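Local coordinates for metallo-beta-lactamase family protein (Thermus thermophilus, PDB 2ZO4), which is a metallo-beta-lactamase superfamily protein that binds two zinc ions and is probably a hydrolase, its substrate not established, at residues A177-E182 against L224-A229; K212-S217 against A249-R254; L150-A155 against L218-D223. All coordinates share one frame; numbering follows the deposited sequence.

Interaction 1 (A177-E182 against L224-A229)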
# COMPACT_ATOMS: atom_id res chain seq x y z
N ALA A 177 5.85 7.33 1.07
CA ALA A 177 5.54 8.29 0.02
C ALA A 177 6.82 9.01 -0.38
O ALA A 177 7.78 9.07 0.39
CB ALA A 177 4.49 9.28 0.49
N PHE A 178 6.85 9.56 -1.59
CA PHE A 178 8.01 10.29 -2.07
C PHE A 178 7.61 11.72 -2.40
O PHE A 178 6.76 11.96 -3.26
CB PHE A 178 8.65 9.58 -3.28
CG PHE A 178 9.12 8.18 -2.98
CD1 PHE A 178 10.37 7.96 -2.40
CD2 PHE A 178 8.31 7.08 -3.26
CE1 PHE A 178 10.80 6.66 -2.10
CE2 PHE A 178 8.73 5.78 -2.97
CZ PHE A 178 9.98 5.57 -2.39
N TYR A 179 8.22 12.66 -1.68
CA TYR A 179 7.82 14.06 -1.74
C TYR A 179 8.88 14.95 -2.40
O TYR A 179 10.03 15.01 -1.96
CB TYR A 179 7.48 14.57 -0.34
CG TYR A 179 6.87 15.97 -0.28
CD1 TYR A 179 5.84 16.35 -1.14
CD2 TYR A 179 7.32 16.90 0.66
CE1 TYR A 179 5.28 17.63 -1.08
CE2 TYR A 179 6.77 18.18 0.73
CZ TYR A 179 5.75 18.53 -0.13
OH TYR A 179 5.20 19.79 -0.06
N LEU A 180 8.46 15.63 -3.47
CA LEU A 180 9.29 16.61 -4.16
C LEU A 180 9.03 17.96 -3.52
O LEU A 180 8.06 18.65 -3.85
CB LEU A 180 8.96 16.64 -5.66
CG LEU A 180 9.45 15.48 -6.54
CD1 LEU A 180 8.75 14.16 -6.22
CD2 LEU A 180 9.26 15.83 -8.00
N GLU A 181 9.90 18.33 -2.58
CA GLU A 181 9.66 19.43 -1.66
C GLU A 181 9.58 20.80 -2.33
O GLU A 181 8.71 21.60 -1.99
CB GLU A 181 10.71 19.44 -0.54
CG GLU A 181 10.60 18.26 0.41
CD GLU A 181 11.62 18.28 1.54
OE1 GLU A 181 12.75 18.79 1.33
OE2 GLU A 181 11.29 17.78 2.63
N GLU A 182 10.48 21.06 -3.28
CA GLU A 182 10.48 22.35 -3.96
C GLU A 182 9.20 22.54 -4.78
O GLU A 182 8.55 23.58 -4.71
CB GLU A 182 11.72 22.51 -4.84
CG GLU A 182 11.85 23.92 -5.44
CD GLU A 182 13.17 24.15 -6.15
OE1 GLU A 182 13.72 23.19 -6.74
OE2 GLU A 182 13.65 25.31 -6.13
N LEU A 224 1.64 18.51 5.77
CA LEU A 224 2.82 18.54 4.90
C LEU A 224 2.95 19.84 4.11
O LEU A 224 4.06 20.36 3.94
CB LEU A 224 2.81 17.34 3.94
CG LEU A 224 4.08 17.01 3.15
CD1 LEU A 224 5.27 16.66 4.06
CD2 LEU A 224 3.80 15.87 2.19
N GLY A 225 1.83 20.37 3.62
CA GLY A 225 1.84 21.57 2.79
C GLY A 225 2.00 21.25 1.31
O GLY A 225 2.39 22.12 0.53
N ALA A 226 1.70 20.01 0.93
CA ALA A 226 1.79 19.58 -0.46
C ALA A 226 0.77 20.31 -1.32
O ALA A 226 -0.34 20.60 -0.88
CB ALA A 226 1.61 18.07 -0.58
N ARG A 227 1.17 20.62 -2.56
CA ARG A 227 0.32 21.37 -3.49
C ARG A 227 -0.57 20.45 -4.31
O ARG A 227 -1.64 20.86 -4.77
CB ARG A 227 1.18 22.24 -4.41
CG ARG A 227 1.86 23.38 -3.66
CD ARG A 227 2.72 24.24 -4.56
NE ARG A 227 3.11 25.48 -3.88
CZ ARG A 227 2.36 26.58 -3.82
NH1 ARG A 227 1.17 26.62 -4.40
NH2 ARG A 227 2.80 27.65 -3.17
N VAL A 228 -0.12 19.21 -4.49
CA VAL A 228 -0.87 18.19 -5.23
C VAL A 228 -0.33 16.81 -4.85
O VAL A 228 0.84 16.67 -4.50
CB VAL A 228 -0.80 18.43 -6.78
CG1 VAL A 228 0.62 18.20 -7.31
CG2 VAL A 228 -1.81 17.55 -7.52
N ALA A 229 -1.19 15.80 -4.89
CA ALA A 229 -0.76 14.42 -4.68
C ALA A 229 -1.13 13.53 -5.84
O ALA A 229 -2.27 13.57 -6.32
CB ALA A 229 -1.32 13.86 -3.38
O HOH W 1 5.53 21.22 2.04
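Apolar contact dominates where the ring of Tyr179 lies against Leu224 and Ala226. A CH-pi contact sets Leu224 CD2 over the middle of one ring face, 3.7 Å from the Tyr179 centroid and 2° off the normal, while Leu224 CG sits 3.8 Å from Tyr179 CE2, nearer the hydroxyl end. Tyr179 and Leu224 run alongside each other, pointing opposite ways; Tyr179, with CG anti to the backbone N (chi1 -172°), reaches from strand 176-180 toward the turn after helix 210-222. Ala226 CB meets the ring obliquely, 3.7 Å from Tyr179 CE1, and Glu181 CA lies toward the rim of the face opposite Leu224. Leu166 of the neighbouring strand 161-167 touches both Tyr179 and Leu224.

The polar link runs through one water, in the plane of the ring at its edge. This water is hydrogen-bonded to Tyr179 OH at 2.6 Å and donates to Leu224 O, also at 2.6 Å. Gly225, with positive phi, turns the chain just beyond the carbonyl of Leu224, before strand 228-231. Carbon contacts thus hold the ring, while the water satisfies phenol and carbonyl, leaving the link partly solvent-mediated.

Interaction 2 (K212-S217 against A249-R254); sequences KDFLRS and AHHQAR
Phe214 and His251 meet between two helices, their side chains roughly perpendicular. The ring centroids are 5.2 Å apart and the planes stand at 70°, so the rings meet obliquely. Touching is confined to one side of the phenyl ring: Phe214 CE2 comes 3.5 Å from His251 NE2 and 3.7 Å from His251 CD2. Phe214 reaches this place with its ring carbon CG turned away from the main-chain nitrogen (chi1 -175°), whereas His251 swings its CG beside its own N (chi1 -74°). The next residue, Leu215, adds a looser contact through a single branch, its CD2 4.1 Å from His251 CB.

The imidazole is gripped at both nitrogens, NE2 by a hydrogen bond with Ser197 OG and ND1 by one with His295 NE2, which satisfies both nitrogens of the buried ring and should fix its rotation. On one face it carries His250 CD2, 3.9 Å above the centre of the His251 ring.

Phe214 also packs near the metal centre, the nearest side-chain atoms of Phe214 and the zinc ligand His171 being about 4 Å apart, so it belongs to the surroundings of the site without being a ligand. Helix 210-222 thus rests on helix 240-261 through these residues, with helix 286-301 closing the group: its Tyr298 touches Leu215, and its His295 meets His251.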
# COMPACT_ATOMS: atom_id res chain seq x y z
N LYS A 212 -4.14 2.87 13.81
CA LYS A 212 -3.52 3.97 14.56
C LYS A 212 -2.36 4.58 13.77
O LYS A 212 -2.23 5.80 13.71
CB LYS A 212 -3.06 3.50 15.94
CG LYS A 212 -2.59 4.63 16.86
CD LYS A 212 -2.45 4.16 18.31
CE LYS A 212 -1.92 5.28 19.19
NZ LYS A 212 -1.85 4.87 20.63
N ASP A 213 -1.53 3.73 13.17
CA ASP A 213 -0.47 4.16 12.25
C ASP A 213 -1.05 4.94 11.07
O ASP A 213 -0.51 5.98 10.69
CB ASP A 213 0.28 2.96 11.68
CG ASP A 213 1.26 2.34 12.66
OD1 ASP A 213 1.77 3.05 13.56
OD2 ASP A 213 1.52 1.13 12.52
N PHE A 214 -2.13 4.42 10.49
CA PHE A 214 -2.74 4.99 9.29
C PHE A 214 -3.26 6.39 9.55
O PHE A 214 -3.07 7.29 8.74
CB PHE A 214 -3.88 4.10 8.77
CG PHE A 214 -4.47 4.57 7.47
CD1 PHE A 214 -3.80 4.37 6.27
CD2 PHE A 214 -5.71 5.21 7.45
CE1 PHE A 214 -4.35 4.81 5.06
CE2 PHE A 214 -6.27 5.66 6.25
CZ PHE A 214 -5.58 5.46 5.05
N LEU A 215 -3.92 6.57 10.69
CA LEU A 215 -4.48 7.87 11.06
C LEU A 215 -3.39 8.89 11.40
O LEU A 215 -3.53 10.08 11.10
CB LEU A 215 -5.51 7.72 12.20
CG LEU A 215 -6.76 6.88 11.87
CD1 LEU A 215 -7.57 6.56 13.12
CD2 LEU A 215 -7.63 7.55 10.81
N ARG A 216 -2.30 8.44 12.00
CA ARG A 216 -1.16 9.32 12.26
C ARG A 216 -0.47 9.73 10.95
O ARG A 216 0.02 10.85 10.83
CB ARG A 216 -0.17 8.66 13.23
CG ARG A 216 1.01 9.54 13.62
CD ARG A 216 1.20 9.58 15.13
NE ARG A 216 0.48 10.70 15.73
CZ ARG A 216 1.03 11.88 16.04
NH1 ARG A 216 2.32 12.12 15.79
NH2 ARG A 216 0.29 12.84 16.59
N SER A 217 -0.46 8.81 9.98
CA SER A 217 0.12 9.09 8.66
C SER A 217 -0.69 10.14 7.91
O SER A 217 -0.12 11.03 7.28
CB SER A 217 0.25 7.80 7.84
OG SER A 217 1.18 6.92 8.44
N ALA A 249 -12.16 11.40 8.83
CA ALA A 249 -13.59 11.40 9.14
C ALA A 249 -14.26 10.10 8.69
O ALA A 249 -15.12 9.56 9.39
CB ALA A 249 -14.28 12.61 8.50
N HIS A 250 -13.84 9.60 7.53
CA HIS A 250 -14.31 8.32 6.98
C HIS A 250 -14.10 7.17 7.97
O HIS A 250 -15.03 6.43 8.25
CB HIS A 250 -13.59 8.02 5.66
CG HIS A 250 -13.90 6.67 5.10
ND1 HIS A 250 -15.13 6.33 4.58
CD2 HIS A 250 -13.13 5.56 4.98
CE1 HIS A 250 -15.11 5.08 4.17
NE2 HIS A 250 -13.91 4.58 4.40
N HIS A 251 -12.88 7.04 8.48
CA HIS A 251 -12.58 5.94 9.40
C HIS A 251 -13.24 6.11 10.76
O HIS A 251 -13.60 5.13 11.39
CB HIS A 251 -11.07 5.73 9.51
CG HIS A 251 -10.48 5.07 8.31
ND1 HIS A 251 -10.58 3.71 8.08
CD2 HIS A 251 -9.84 5.58 7.23
CE1 HIS A 251 -10.00 3.42 6.93
NE2 HIS A 251 -9.54 4.54 6.40
N GLN A 252 -13.42 7.36 11.18
CA GLN A 252 -14.21 7.65 12.37
C GLN A 252 -15.66 7.18 12.20
O GLN A 252 -16.24 6.60 13.12
CB GLN A 252 -14.15 9.15 12.70
CG GLN A 252 -14.30 9.45 14.19
CD GLN A 252 -13.20 8.82 15.04
OE1 GLN A 252 -12.03 8.77 14.64
NE2 GLN A 252 -13.58 8.32 16.21
N ALA A 253 -16.22 7.40 11.02
CA ALA A 253 -17.57 6.91 10.69
C ALA A 253 -17.62 5.38 10.66
O ALA A 253 -18.55 4.78 11.20
CB ALA A 253 -18.04 7.49 9.35
N ARG A 254 -16.60 4.76 10.05
CA ARG A 254 -16.48 3.29 10.02
C ARG A 254 -16.39 2.69 11.43
O ARG A 254 -16.99 1.65 11.70
CB ARG A 254 -15.27 2.86 9.19
CG ARG A 254 -15.38 3.18 7.71
CD ARG A 254 -15.98 2.02 6.91
NE ARG A 254 -14.94 1.10 6.44
CZ ARG A 254 -14.22 1.29 5.34

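Interaction 3 (L150-A155 against L218-D223)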
# COMPACT_ATOMS: atom_id res chain seq x y z
N LEU A 150 15.19 2.02 2.65
CA LEU A 150 14.97 3.46 2.79
C LEU A 150 14.64 3.81 4.23
O LEU A 150 14.11 2.98 4.98
CB LEU A 150 13.86 3.94 1.86
CG LEU A 150 14.09 3.82 0.35
CD1 LEU A 150 12.80 4.10 -0.42
CD2 LEU A 150 15.21 4.74 -0.11
N ARG A 151 14.93 5.05 4.61
CA ARG A 151 14.71 5.53 5.96
C ARG A 151 13.83 6.78 5.90
O ARG A 151 13.92 7.55 4.95
CB ARG A 151 16.06 5.88 6.59
CG ARG A 151 16.15 5.64 8.08
CD ARG A 151 17.59 5.70 8.57
NE ARG A 151 18.36 4.50 8.22
CZ ARG A 151 19.41 4.06 8.92
NH1 ARG A 151 19.81 4.70 10.01
NH2 ARG A 151 20.05 2.97 8.53
N ASP A 152 12.99 6.98 6.91
CA ASP A 152 12.15 8.17 6.99
C ASP A 152 13.02 9.43 6.99
O ASP A 152 14.03 9.49 7.68
CB ASP A 152 11.26 8.14 8.23
CG ASP A 152 10.20 9.24 8.23
OD1 ASP A 152 9.59 9.49 7.17
OD2 ASP A 152 9.97 9.86 9.30
N GLY A 153 12.62 10.42 6.19
CA GLY A 153 13.32 11.71 6.15
C GLY A 153 14.58 11.75 5.30
O GLY A 153 15.22 12.80 5.19
N GLU A 154 14.95 10.63 4.70
CA GLU A 154 16.13 10.62 3.84
C GLU A 154 15.83 11.31 2.51
O GLU A 154 14.68 11.40 2.07
CB GLU A 154 16.70 9.21 3.65
CG GLU A 154 16.11 8.37 2.54
CD GLU A 154 17.05 7.23 2.14
OE1 GLU A 154 16.79 6.08 2.54
OE2 GLU A 154 18.05 7.49 1.44
N ALA A 155 16.88 11.83 1.89
CA ALA A 155 16.77 12.60 0.67
C ALA A 155 17.45 11.86 -0.47
O ALA A 155 18.62 11.47 -0.36
CB ALA A 155 17.38 13.98 0.85
N LEU A 218 -2.02 10.03 7.99
CA LEU A 218 -2.93 11.03 7.43
C LEU A 218 -2.70 12.42 8.04
O LEU A 218 -2.72 13.41 7.32
CB LEU A 218 -4.39 10.62 7.62
CG LEU A 218 -4.93 9.33 7.01
CD1 LEU A 218 -6.36 9.10 7.47
CD2 LEU A 218 -4.84 9.33 5.48
N ASP A 219 -2.49 12.46 9.35
CA ASP A 219 -2.14 13.70 10.06
C ASP A 219 -0.86 14.31 9.50
O ASP A 219 -0.81 15.51 9.22
CB ASP A 219 -1.96 13.44 11.56
CG ASP A 219 -3.27 13.46 12.33
OD1 ASP A 219 -4.12 14.34 12.09
OD2 ASP A 219 -3.44 12.58 13.21
N ARG A 220 0.16 13.47 9.34
CA ARG A 220 1.47 13.88 8.81
C ARG A 220 1.32 14.48 7.41
O ARG A 220 1.85 15.55 7.14
CB ARG A 220 2.43 12.68 8.80
CG ARG A 220 3.92 13.03 8.73
CD ARG A 220 4.53 12.68 7.37
NE ARG A 220 5.97 12.93 7.34
CZ ARG A 220 6.91 12.03 7.61
NH1 ARG A 220 6.59 10.78 7.93
NH2 ARG A 220 8.20 12.38 7.56
N LEU A 221 0.59 13.79 6.54
CA LEU A 221 0.33 14.27 5.18
C LEU A 221 -0.54 15.53 5.15
O LEU A 221 -0.34 16.38 4.29
CB LEU A 221 -0.32 13.17 4.32
CG LEU A 221 0.49 11.89 4.09
CD1 LEU A 221 -0.29 10.92 3.20
CD2 LEU A 221 1.87 12.18 3.51
N ALA A 222 -1.48 15.64 6.08
CA ALA A 222 -2.36 16.81 6.17
C ALA A 222 -1.58 18.10 6.43
O ALA A 222 -1.90 19.15 5.87
CB ALA A 222 -3.42 16.61 7.24
N ASP A 223 -0.55 18.01 7.27
CA ASP A 223 0.27 19.16 7.67
C ASP A 223 1.48 19.38 6.76
O ASP A 223 2.24 20.33 6.96
CB ASP A 223 0.73 19.00 9.12
CG ASP A 223 -0.42 18.87 10.10
OD1 ASP A 223 -1.37 19.68 10.03
OD2 ASP A 223 -0.37 17.96 10.96
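A type II beta turn from Arg151 to Glu154, with Gly153 at positive phi and Glu154 N bonded to Arg151 O, faces the last turns of helix 210-222, CA to CA 12.2 Å between Asp152 and Arg220. The long side chain of Arg220 spans most of this distance, and Asp152 comes from the other side. They form a salt bridge in which Arg220 NH2 donates to Asp152 OD1 at 3.2 Å and 141°. A second, weak bond from Arg220 NH1 to the same oxygen is 3.4 Å long. NH2 meets OD1 on its syn side, 16° out of the carboxylate plane; the nearly perpendicular carboxylate and guanidinium planes suit this fork on one oxygen better than a flat two-to-two pairing. A bend at chi2 (-109°) in Arg220 carries the guanidinium to Asp152, and the side chain touches Leu166.

In the metallo-beta-lactamase fold, two beta-sheets are sandwiched between helices, and this turn passes from strand 148-150, at the border of one sheet, to strand 155-158, at the border of the other. The salt bridge therefore ties the crossing between sheets to an outer helix. The strongest polar partner of Asp152 OD1 is the backbone N of Trp167, which probably positions the carboxylate. Within the turn, Arg151 N donates to Glu154 OE1 at 3.0 Å, using the anti lone pair of that oxygen.

Overall arrangement
Helix 210-222 joins interactions 2 and 3, whose helical segments adjoin in sequence although the contact centres are about 17 Å apart, and the chain leaving it supplies 224-229 for interaction 1. Interaction 2 is the buried one, an aromatic contact between two helices whose Phe214 packs near the zinc ligand His171. Interaction 3 lies at the surface and rests on a salt bridge between charged side chains; interaction 1 is intermediate, partly buried, mixing CH-pi packing with a water bridge. Interactions 1 and 3 have centres about 10 Å apart and touch through Phe178 and Leu150, both reaching strand 161-167 through Leu166. Interaction 2 stands farther off, its centre about 21 Å from that of interaction 1.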